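Local atomic coordinates of probable branched-chain amino acid ABC transporter, amino acid binding protein (Thermus thermophilus, PDB entry 3LKB), a protein that probably binds branched-chain amino acids, valine being the one bound in this crystal, and delivers them to an ABC transporter for import. Residues 121-124 with 128-131; 258-263 with 366-371; 294-299 with 321-326; 341-346 with 351-356. The protein carries 2 engineered substitutions. One frame throughout, in Å; residues are numbered along the deposited sequence.

Interaction 1 (121-124 with 128-131)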
loop_
_atom_site.group_PDB
_atom_site.type_symbol
_atom_site.label_atom_id
_atom_site.label_comp_id
_atom_site.label_asym_id
_atom_site.label_seq_id
_atom_site.Cartn_x
_atom_site.Cartn_y
_atom_site.Cartn_z
ATOM N N LEU A 121 3.437 -25.077 -4.445
ATOM C CA LEU A 121 2.299 -24.358 -3.909
ATOM C C LEU A 121 2.184 -24.661 -2.417
ATOM O O LEU A 121 2.142 -25.833 -2.040
ATOM C CB LEU A 121 1.048 -24.830 -4.641
ATOM C CG LEU A 121 0.553 -23.938 -5.768
ATOM C CD1 LEU A 121 1.676 -23.244 -6.487
ATOM C CD2 LEU A 121 -0.339 -24.657 -6.744
ATOM N N PRO A 122 2.179 -23.617 -1.562
ATOM C CA PRO A 122 2.078 -23.867 -0.131
ATOM C C PRO A 122 0.708 -24.400 0.230
ATOM O O PRO A 122 0.619 -25.196 1.142
ATOM C CB PRO A 122 2.284 -22.478 0.496
ATOM C CG PRO A 122 2.993 -21.714 -0.472
ATOM C CD PRO A 122 2.463 -22.196 -1.826
ATOM N N THR A 123 -0.342 -23.994 -0.500
ATOM C CA THR A 123 -1.710 -24.459 -0.175
ATOM C C THR A 123 -2.560 -24.853 -1.371
ATOM O O THR A 123 -2.125 -24.796 -2.507
ATOM C CB THR A 123 -2.528 -23.425 0.658
ATOM O OG1 THR A 123 -3.032 -22.377 -0.192
ATOM C CG2 THR A 123 -1.730 -22.842 1.819
ATOM N N THR A 124 -3.808 -25.211 -1.111
ATOM C CA THR A 124 -4.748 -25.519 -2.187
ATOM C C THR A 124 -4.816 -24.452 -3.280
ATOM O O THR A 124 -4.476 -23.287 -3.057
ATOM C CB THR A 124 -6.171 -25.733 -1.649
ATOM O OG1 THR A 124 -6.625 -24.534 -0.973
ATOM C CG2 THR A 124 -6.194 -26.963 -0.720
ATOM N N GLU A 128 -9.359 -25.680 -6.841
ATOM C CA GLU A 128 -9.946 -26.542 -5.809
ATOM C C GLU A 128 -10.902 -25.738 -4.921
ATOM O O GLU A 128 -12.000 -26.192 -4.616
ATOM C CB GLU A 128 -8.853 -27.215 -4.954
ATOM C CG GLU A 128 -9.374 -28.280 -4.004
ATOM C CD GLU A 128 -8.377 -29.379 -3.655
ATOM O OE1 GLU A 128 -7.132 -29.260 -3.883
ATOM O OE2 GLU A 128 -8.853 -30.403 -3.150
ATOM N N GLN A 129 -10.449 -24.565 -4.494
ATOM C CA GLN A 129 -11.219 -23.612 -3.692
ATOM C C GLN A 129 -12.544 -23.322 -4.362
ATOM O O GLN A 129 -13.588 -23.486 -3.755
ATOM C CB GLN A 129 -10.388 -22.289 -3.479
ATOM C CG GLN A 129 -9.198 -22.513 -2.556
ATOM C CD GLN A 129 -8.191 -21.398 -2.580
ATOM O OE1 GLN A 129 -8.466 -20.265 -2.980
ATOM N NE2 GLN A 129 -6.999 -21.723 -2.181
ATOM N N VAL A 130 -12.514 -22.900 -5.606
ATOM C CA VAL A 130 -13.700 -22.557 -6.320
ATOM C C VAL A 130 -14.652 -23.749 -6.534
ATOM O O VAL A 130 -15.806 -23.618 -6.302
ATOM C CB VAL A 130 -13.424 -21.784 -7.642
ATOM C CG1 VAL A 130 -14.552 -21.808 -8.505
ATOM C CG2 VAL A 130 -13.055 -20.443 -7.403
ATOM N N VAL A 131 -14.122 -24.894 -6.925
ATOM C CA VAL A 131 -14.855 -26.129 -7.000
ATOM C C VAL A 131 -15.408 -26.572 -5.629
ATOM O O VAL A 131 -16.473 -27.066 -5.543
ATOM C CB VAL A 131 -14.009 -27.258 -7.672
ATOM C CG1 VAL A 131 -14.667 -28.531 -7.652
ATOM C CG2 VAL A 131 -13.608 -26.900 -9.003
#

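Interaction 2 (258-263 with 366-371)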
loop_
_atom_site.group_PDB
_atom_site.type_symbol
_atom_site.label_atom_id
_atom_site.label_comp_id
_atom_site.label_asym_id
_atom_site.label_seq_id
_atom_site.Cartn_x
_atom_site.Cartn_y
_atom_site.Cartn_z
ATOM N N ALA A 258 -7.139 -16.100 12.860
ATOM C CA ALA A 258 -6.486 -15.372 13.926
ATOM C C ALA A 258 -7.052 -15.729 15.316
ATOM O O ALA A 258 -6.353 -15.562 16.333
ATOM C CB ALA A 258 -6.611 -13.876 13.671
ATOM N N HIS A 259 -8.270 -16.255 15.355
ATOM C CA HIS A 259 -8.899 -16.531 16.623
ATOM C C HIS A 259 -8.788 -17.976 17.012
ATOM O O HIS A 259 -9.256 -18.351 18.068
ATOM C CB HIS A 259 -10.368 -16.063 16.643
ATOM C CG HIS A 259 -11.268 -16.846 15.736
ATOM N ND1 HIS A 259 -11.551 -16.449 14.441
ATOM C CD2 HIS A 259 -11.968 -17.991 15.940
ATOM C CE1 HIS A 259 -12.379 -17.322 13.889
ATOM N NE2 HIS A 259 -12.652 -18.261 14.776
ATOM N N GLU A 260 -8.177 -18.802 16.183
ATOM C CA GLU A 260 -7.944 -20.198 16.601
ATOM C C GLU A 260 -6.598 -20.405 17.342
ATOM O O GLU A 260 -5.685 -19.553 17.309
ATOM C CB GLU A 260 -8.101 -21.150 15.413
ATOM C CG GLU A 260 -9.483 -21.151 14.796
ATOM C CD GLU A 260 -9.530 -21.862 13.440
ATOM O OE1 GLU A 260 -9.098 -21.258 12.418
ATOM O OE2 GLU A 260 -10.033 -23.029 13.397
ATOM N N ASP A 261 -6.477 -21.537 18.027
ATOM C CA ASP A 261 -5.289 -21.795 18.862
ATOM C C ASP A 261 -4.290 -22.774 18.254
ATOM O O ASP A 261 -4.586 -23.963 18.136
ATOM C CB ASP A 261 -5.737 -22.243 20.263
ATOM C CG ASP A 261 -6.540 -21.142 21.006
ATOM O OD1 ASP A 261 -6.232 -19.927 20.832
ATOM O OD2 ASP A 261 -7.470 -21.491 21.783
ATOM N N THR A 262 -3.084 -22.266 17.969
ATOM C CA THR A 262 -2.056 -22.883 17.128
ATOM C C THR A 262 -0.749 -22.204 17.513
ATOM O O THR A 262 -0.732 -20.993 17.749
ATOM C CB THR A 262 -2.295 -22.493 15.628
ATOM O OG1 THR A 262 -3.327 -23.299 15.040
ATOM C CG2 THR A 262 -1.051 -22.582 14.830
ATOM N N PRO A 263 0.363 -22.968 17.582
ATOM C CA PRO A 263 1.644 -22.316 17.778
ATOM C C PRO A 263 2.001 -21.315 16.676
ATOM O O PRO A 263 2.725 -20.332 16.940
ATOM C CB PRO A 263 2.662 -23.490 17.814
ATOM C CG PRO A 263 1.898 -24.756 17.503
ATOM C CD PRO A 263 0.445 -24.434 17.769
ATOM N N PHE A 366 -14.804 -14.656 10.594
ATOM C CA PHE A 366 -14.961 -15.949 9.875
ATOM C C PHE A 366 -14.961 -17.235 10.735
ATOM O O PHE A 366 -13.990 -17.535 11.395
ATOM C CB PHE A 366 -13.957 -16.054 8.736
ATOM C CG PHE A 366 -14.355 -15.252 7.549
ATOM C CD1 PHE A 366 -15.295 -15.771 6.630
ATOM C CD2 PHE A 366 -13.872 -13.958 7.358
ATOM C CE1 PHE A 366 -15.714 -15.032 5.531
ATOM C CE2 PHE A 366 -14.270 -13.217 6.224
ATOM C CZ PHE A 366 -15.216 -13.749 5.309
ATOM N N VAL A 367 -16.058 -17.983 10.707
ATOM C CA VAL A 367 -16.264 -19.153 11.540
ATOM C C VAL A 367 -16.239 -20.381 10.623
ATOM O O VAL A 367 -16.913 -20.399 9.610
ATOM C CB VAL A 367 -17.687 -19.117 12.161
ATOM C CG1 VAL A 367 -18.008 -20.414 12.830
ATOM C CG2 VAL A 367 -17.834 -17.927 13.121
ATOM N N PRO A 368 -15.470 -21.419 10.987
ATOM C CA PRO A 368 -15.487 -22.629 10.135
ATOM C C PRO A 368 -16.826 -23.337 10.162
ATOM O O PRO A 368 -17.338 -23.661 11.235
ATOM C CB PRO A 368 -14.418 -23.546 10.762
ATOM C CG PRO A 368 -14.138 -22.956 12.132
ATOM C CD PRO A 368 -14.387 -21.455 11.994
ATOM N N VAL A 369 -17.398 -23.557 8.991
ATOM C CA VAL A 369 -18.583 -24.373 8.884
ATOM C C VAL A 369 -18.252 -25.728 8.217
ATOM O O VAL A 369 -19.161 -26.423 7.777
ATOM C CB VAL A 369 -19.716 -23.646 8.118
ATOM C CG1 VAL A 369 -20.212 -22.456 8.894
ATOM C CG2 VAL A 369 -19.269 -23.225 6.710
ATOM N N THR A 370 -16.962 -26.076 8.105
ATOM C CA THR A 370 -16.565 -27.456 7.727
ATOM C C THR A 370 -15.310 -27.936 8.497
ATOM O O THR A 370 -14.640 -27.161 9.200
ATOM C CB THR A 370 -16.352 -27.697 6.166
ATOM O OG1 THR A 370 -15.265 -26.916 5.683
ATOM C CG2 THR A 370 -17.556 -27.396 5.343
ATOM N N GLU A 371 -15.052 -29.233 8.399
ATOM C CA GLU A 371 -13.776 -29.836 8.732
ATOM C C GLU A 371 -12.833 -29.704 7.515
ATOM O O GLU A 371 -13.298 -29.454 6.397
ATOM C CB GLU A 371 -14.046 -31.295 9.046
ATOM C CG GLU A 371 -14.010 -31.640 10.519
ATOM C CD GLU A 371 -12.609 -32.183 10.912
ATOM O OE1 GLU A 371 -11.813 -32.575 9.985
ATOM O OE2 GLU A 371 -12.297 -32.216 12.133
#

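Interaction 3 (294-299 with 321-326). Engineered in segment 294-299: Ala295 (natural residue Ser).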
loop_
_atom_site.group_PDB
_atom_site.type_symbol
_atom_site.label_atom_id
_atom_site.label_comp_id
_atom_site.label_asym_id
_atom_site.label_seq_id
_atom_site.Cartn_x
_atom_site.Cartn_y
_atom_site.Cartn_z
ATOM N N ALA A 294 7.545 -17.906 3.813
ATOM C CA ALA A 294 8.899 -17.677 4.315
ATOM C C ALA A 294 9.336 -18.825 5.245
ATOM O O ALA A 294 10.495 -19.265 5.202
ATOM C CB ALA A 294 8.970 -16.377 5.062
ATOM N N ALA A 295 8.414 -19.290 6.088
ATOM C CA ALA A 295 8.700 -20.425 6.983
ATOM C C ALA A 295 9.085 -21.687 6.212
ATOM O O ALA A 295 10.029 -22.367 6.595
ATOM C CB ALA A 295 7.511 -20.710 7.909
ATOM N N ILE A 296 8.387 -21.981 5.112
ATOM C CA ILE A 296 8.731 -23.138 4.297
ATOM C C ILE A 296 10.175 -23.002 3.779
ATOM O O ILE A 296 10.990 -23.934 3.971
ATOM C CB ILE A 296 7.725 -23.412 3.170
ATOM C CG1 ILE A 296 6.351 -23.699 3.773
ATOM C CG2 ILE A 296 8.203 -24.619 2.274
ATOM C CD1 ILE A 296 5.217 -24.009 2.777
ATOM N N ALA A 297 10.487 -21.828 3.204
ATOM C CA ALA A 297 11.819 -21.495 2.660
ATOM C C ALA A 297 12.858 -21.610 3.735
ATOM O O ALA A 297 13.843 -22.297 3.568
ATOM C CB ALA A 297 11.838 -20.091 2.075
ATOM N N VAL A 298 12.638 -20.943 4.854
ATOM C CA VAL A 298 13.590 -21.033 5.910
ATOM C C VAL A 298 13.698 -22.495 6.410
ATOM O O VAL A 298 14.797 -22.996 6.690
ATOM C CB VAL A 298 13.293 -20.044 7.049
ATOM C CG1 VAL A 298 14.214 -20.345 8.273
ATOM C CG2 VAL A 298 13.454 -18.622 6.531
ATOM N N GLU A 299 12.606 -23.219 6.501
ATOM C CA GLU A 299 12.811 -24.619 6.942
ATOM C C GLU A 299 13.575 -25.481 5.918
ATOM O O GLU A 299 14.316 -26.360 6.291
ATOM C CB GLU A 299 11.493 -25.260 7.399
ATOM C CG GLU A 299 11.524 -26.802 7.647
ATOM C CD GLU A 299 12.240 -27.218 8.926
ATOM O OE1 GLU A 299 12.722 -26.320 9.633
ATOM O OE2 GLU A 299 12.320 -28.448 9.234
ATOM N N VAL A 321 11.559 -31.886 -1.350
ATOM C CA VAL A 321 10.953 -33.135 -1.849
ATOM C C VAL A 321 11.118 -34.280 -0.874
ATOM O O VAL A 321 10.520 -35.332 -1.066
ATOM C CB VAL A 321 11.479 -33.590 -3.265
ATOM C CG1 VAL A 321 11.268 -32.517 -4.324
ATOM C CG2 VAL A 321 12.954 -33.940 -3.232
ATOM N N GLY A 322 11.944 -34.094 0.147
ATOM C CA GLY A 322 11.981 -35.014 1.288
ATOM C C GLY A 322 11.080 -34.597 2.458
ATOM O O GLY A 322 11.083 -35.257 3.517
ATOM N N MET A 323 10.326 -33.500 2.287
ATOM C CA MET A 323 9.475 -32.923 3.359
ATOM C C MET A 323 8.119 -33.628 3.383
ATOM O O MET A 323 7.085 -33.031 3.016
ATOM C CB MET A 323 9.307 -31.420 3.112
ATOM C CG MET A 323 8.885 -30.514 4.285
ATOM S SD MET A 323 8.787 -28.728 3.751
ATOM C CE MET A 323 10.427 -28.189 4.119
ATOM N N ASN A 324 8.125 -34.909 3.779
ATOM C CA ASN A 324 6.907 -35.725 3.827
ATOM C C ASN A 324 6.889 -36.799 4.901
ATOM O O ASN A 324 7.914 -37.099 5.538
ATOM C CB ASN A 324 6.642 -36.375 2.469
ATOM C CG ASN A 324 7.866 -37.064 1.921
ATOM O OD1 ASN A 324 8.328 -38.069 2.465
ATOM N ND2 ASN A 324 8.399 -36.534 0.860
ATOM N N GLY A 325 5.708 -37.371 5.109
ATOM C CA GLY A 325 5.507 -38.349 6.195
ATOM C C GLY A 325 5.780 -37.747 7.559
ATOM O O GLY A 325 5.346 -36.647 7.854
ATOM N N PRO A 326 6.473 -38.490 8.418
ATOM C CA PRO A 326 6.944 -38.022 9.730
ATOM C C PRO A 326 7.980 -36.900 9.590
ATOM O O PRO A 326 8.367 -36.300 10.582
ATOM C CB PRO A 326 7.683 -39.258 10.319
ATOM C CG PRO A 326 7.340 -40.395 9.444
ATOM C CD PRO A 326 6.807 -39.900 8.151
#

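Interaction 4 (341-346 with 351-356). With NA (sodium ion), chain E.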
loop_
_atom_site.group_PDB
_atom_site.type_symbol
_atom_site.label_atom_id
_atom_site.label_comp_id
_atom_site.label_asym_id
_atom_site.label_seq_id
_atom_site.Cartn_x
_atom_site.Cartn_y
_atom_site.Cartn_z
ATOM N N VAL A 341 -1.084 -34.624 6.837
ATOM C CA VAL A 341 -0.234 -33.715 7.596
ATOM C C VAL A 341 -0.310 -32.334 6.968
ATOM O O VAL A 341 -0.954 -32.170 5.927
ATOM C CB VAL A 341 1.234 -34.234 7.696
ATOM C CG1 VAL A 341 1.356 -35.262 8.835
ATOM C CG2 VAL A 341 1.676 -34.863 6.393
ATOM N N GLU A 342 0.335 -31.349 7.598
ATOM C CA GLU A 342 0.215 -29.963 7.184
ATOM C C GLU A 342 1.021 -29.693 5.910
ATOM O O GLU A 342 0.465 -29.696 4.821
ATOM C CB GLU A 342 0.623 -29.012 8.302
ATOM C CG GLU A 342 0.221 -27.547 8.064
ATOM C CD GLU A 342 0.818 -26.598 9.122
ATOM O OE1 GLU A 342 1.208 -27.094 10.224
ATOM O OE2 GLU A 342 0.896 -25.359 8.861
ATOM N N ILE A 343 2.313 -29.461 6.028
ATOM C CA ILE A 343 3.078 -29.170 4.820
ATOM C C ILE A 343 3.891 -30.371 4.347
ATOM O O ILE A 343 4.874 -30.714 4.959
ATOM C CB ILE A 343 4.026 -27.953 5.001
ATOM C CG1 ILE A 343 3.286 -26.747 5.598
ATOM C CG2 ILE A 343 4.667 -27.602 3.675
ATOM C CD1 ILE A 343 2.141 -26.214 4.705
ATOM N N ASP A 344 3.484 -30.982 3.254
ATOM C CA ASP A 344 4.202 -32.112 2.712
ATOM C C ASP A 344 4.279 -32.055 1.193
ATOM O O ASP A 344 3.262 -31.767 0.513
ATOM C CB ASP A 344 3.667 -33.483 3.234
ATOM C CG ASP A 344 2.191 -33.741 2.896
ATOM O OD1 ASP A 344 1.400 -32.801 2.557
ATOM O OD2 ASP A 344 1.801 -34.925 2.977
ATOM N N PHE A 345 5.506 -32.261 0.691
ATOM C CA PHE A 345 5.800 -32.273 -0.722
ATOM C C PHE A 345 6.559 -33.558 -1.082
ATOM O O PHE A 345 7.207 -34.163 -0.237
ATOM C CB PHE A 345 6.731 -31.104 -1.066
ATOM C CG PHE A 345 6.154 -29.733 -0.797
ATOM C CD1 PHE A 345 5.119 -29.240 -1.567
ATOM C CD2 PHE A 345 6.679 -28.930 0.203
ATOM C CE1 PHE A 345 4.591 -27.985 -1.336
ATOM C CE2 PHE A 345 6.144 -27.640 0.441
ATOM C CZ PHE A 345 5.123 -27.182 -0.338
ATOM N N THR A 346 6.472 -33.953 -2.346
ATOM C CA THR A 346 7.327 -34.960 -2.880
ATOM C C THR A 346 7.627 -34.494 -4.289
ATOM O O THR A 346 7.038 -33.516 -4.757
ATOM C CB THR A 346 6.618 -36.343 -3.032
ATOM O OG1 THR A 346 5.627 -36.256 -4.074
ATOM C CG2 THR A 346 6.033 -36.870 -1.701
ATOM N N THR A 351 1.788 -29.679 -3.828
ATOM C CA THR A 351 0.880 -28.846 -3.055
ATOM C C THR A 351 1.106 -29.113 -1.602
ATOM O O THR A 351 0.995 -30.245 -1.205
ATOM C CB THR A 351 -0.608 -29.147 -3.381
ATOM O OG1 THR A 351 -0.848 -28.765 -4.736
ATOM C CG2 THR A 351 -1.499 -28.311 -2.505
ATOM N N GLY A 352 1.392 -28.093 -0.794
ATOM C CA GLY A 352 1.757 -28.339 0.607
ATOM C C GLY A 352 0.592 -28.774 1.503
ATOM O O GLY A 352 0.429 -29.951 1.782
ATOM N N ALA A 353 -0.223 -27.823 1.913
ATOM C CA ALA A 353 -1.443 -28.095 2.622
ATOM C C ALA A 353 -2.574 -28.386 1.636
ATOM O O ALA A 353 -3.203 -27.475 1.103
ATOM C CB ALA A 353 -1.801 -26.879 3.460
ATOM N N GLU A 354 -2.853 -29.658 1.416
ATOM C CA GLU A 354 -3.859 -30.055 0.450
ATOM C C GLU A 354 -5.321 -29.900 0.958
ATOM O O GLU A 354 -6.271 -29.988 0.170
ATOM C CB GLU A 354 -3.549 -31.480 -0.076
ATOM C CG GLU A 354 -3.869 -32.660 0.859
ATOM C CD GLU A 354 -3.023 -32.748 2.164
ATOM O OE1 GLU A 354 -1.958 -32.064 2.294
ATOM O OE2 GLU A 354 -3.448 -33.545 3.049
ATOM N N GLY A 355 -5.506 -29.697 2.256
ATOM C CA GLY A 355 -6.843 -29.445 2.792
ATOM C C GLY A 355 -7.226 -27.971 2.847
ATOM O O GLY A 355 -6.362 -27.055 2.883
ATOM N N LEU A 356 -8.537 -27.738 2.831
ATOM C CA LEU A 356 -9.101 -26.405 2.947
ATOM C C LEU A 356 -10.400 -26.565 3.720
ATOM O O LEU A 356 -10.834 -27.705 3.953
ATOM C CB LEU A 356 -9.315 -25.740 1.568
ATOM C CG LEU A 356 -10.065 -26.516 0.477
ATOM C CD1 LEU A 356 -11.476 -26.751 0.847
ATOM C CD2 LEU A 356 -10.022 -25.752 -0.813
HETATM NA NA NA E . 1.048 -31.859 0.345
HETATM O O HOH W 1 -1.240 -35.017 3.835
HETATM O O HOH W 2 -0.180 -33.688 -0.324
#

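Interaction 1 (121-124 with 128-131)
Gln129 reaches with its extended side chain to Thr124 and lays CG and the amide nitrogen against the threonine hydroxyl. NE2 donates to Thr124 OG1 at 3.1 Å; the N-H...O angle of 172° makes the bond nearly straight, and OG1 lies in the amide plane, 6° out of it. Thr124 O is no farther from NE2, but the angle there is too poor for a second bond. On the same threonine, CG2 sits 4.0 Å from Glu128 OE1, the two side chains crossing at about a right angle. Strand 121-123 hands over here to helix 126-140, in what is consistent with one of the hinge crossings that join the two lobes of leucine-binding-type periplasmic proteins. Thr124 OG1 also bonds Ser254 OG, and Gln129 OE1 accepts from the backbone N of His231, so both ends of the amide are engaged and its rotation is fixed. With an alanine here instead of Gln129, the Thr124 hydroxyl would probably lose this donor and His231 N its acceptor. Glu128, its CG anti to the backbone N (chi1 -171°), sends OE2 to Ser375 N and into a salt bridge with Arg379.

Interaction 2 (258-263 with 366-371)
His259 meets Phe366 at the edge of its imidazole: CE1 comes within 3.0 Å of the Phe366 carbonyl oxygen, which lies near the ring plane. Both ring nitrogens are farther from that oxygen, NE2 at 3.7 Å, and no hydrogen bond spans the two segments. Next to this, Glu260 OE2 approaches Pro368 CG at 4.3 Å, a loose meeting of a carboxylate with a proline ring. The His259 chi1 of 68° tucks the ring over its own backbone and sends CE1 to the neighbouring strand. That strand, 365-368, is one of the two edge strands, within this chain, of a mixed, largely parallel seven-stranded sheet, and runs antiparallel to 357-362; the loop bearing His259 leads from strand 250-253 of the same sheet to helix 263-274. A serine in place of His259 would probably open a gap beside the Phe366 carbonyl, leaving the loop without its nearest approach to the strand. Farther out, Glu260 OE1 is held by a salt bridge to Arg357 and a hydrogen bond from Met257 N. Val367 is backbone-bonded to Glu360, and the Phe366 ring meets Trp251 with the planes at about 60°.

Interaction 3 (294-299 with 321-326)
Met323 carries this contact against Ile296 and Glu299, and the chain reaches it through Val321 and Gly322, where helix 313-321 gives way to loop. Met323 is the centre of an inverse gamma turn, closed by a weak bond of 3.0 Å from Asn324 N to Gly322 O. Its side chain leaves with CG anti to the backbone N (chi1 -160°) and stays straight as far as SD, then bends at chi3, -91°, bringing CE over the surface of helix 285-308. CE lies 3.9 Å from Glu299 CG and 4.3 Å from Ile296 O, while SD is 4.4 Å from Ile296 CG2. Asn324 turns elsewhere, its ND2 bonding Phe345 O, and Met323 shares a backbone hydrogen bond with the same Phe345. The contact thus docks an irregular loop on a long helix whose Ala297 rests on Leu10 of strand 6-14, in one lobe of the binding protein. Met323 touches the aliphatic part of Glu299, whose carboxylate forms salt bridges with Arg302 and Arg303. The union of the two segments is therefore mainly apolar, a van der Waals contact with no hydrogen bond across it.

Interaction 4 (341-346 with 351-356)
The backbones come within 4.5 Å at the CA atoms of Ile343 and Gly352, yet no hydrogen bond joins them; instead the carbonyl oxygens of Asp344, Thr351 and Gly352 converge on a sodium ion. This loop site lies beside strand 121-123, which bonds Gly352 and Ala353 through its backbone, at what is probably a hinge between the lobes. Asp344 binds the ion twice, through O at 2.2 Å and OD1 at 2.4 Å; its chi1 of 60° folds the carboxylate back so that OD1 joins the residue's own carbonyl O in chelating the ion, while OD2 is left to a water. Thr351 O, Gly352 O and another water complete the five ligands, and the cation probably offsets the repulsion among these close oxygens. Glu354 OE1, 3.6 Å from the sodium, is too far to be a ligand, though its negative charge may help balance the cation. Phe345 packs obliquely on the Gly352 backbone, CE1 being 3.2 Å from its N. A CB on Gly352 would be tight, 3.1 Å from Phe345 CZ. Ala353 CA gives a C-H...O contact to Glu342 O. The non-ligand water accepts from Val341 N and donates to Asp344 OD2 at 3.2 Å and to Glu354 OE2 at 2.8 Å.

In the fold
Interactions 1 and 3 are buried, whereas interactions 2 and 4 are only partly so, and their chemistry also differs: a straight amide-hydroxyl bond in 1, methionine against helix in 3, sodium and water in 4, and a loose edge contact in 2. Three of them form one connected region, in which backbone bonds join 1 to 4 and 3 to 4. Helix 285-308 is a shared element: it supplies a segment of 3, and its Ile296 also packs on Pro122 of 1 and on Ile343 and Phe345 of 4. Interaction 2 touches none of the others, though its nearest atoms come within about 4 Å of interaction 4, and strand 357-362 leads from the sodium loop to its second segment.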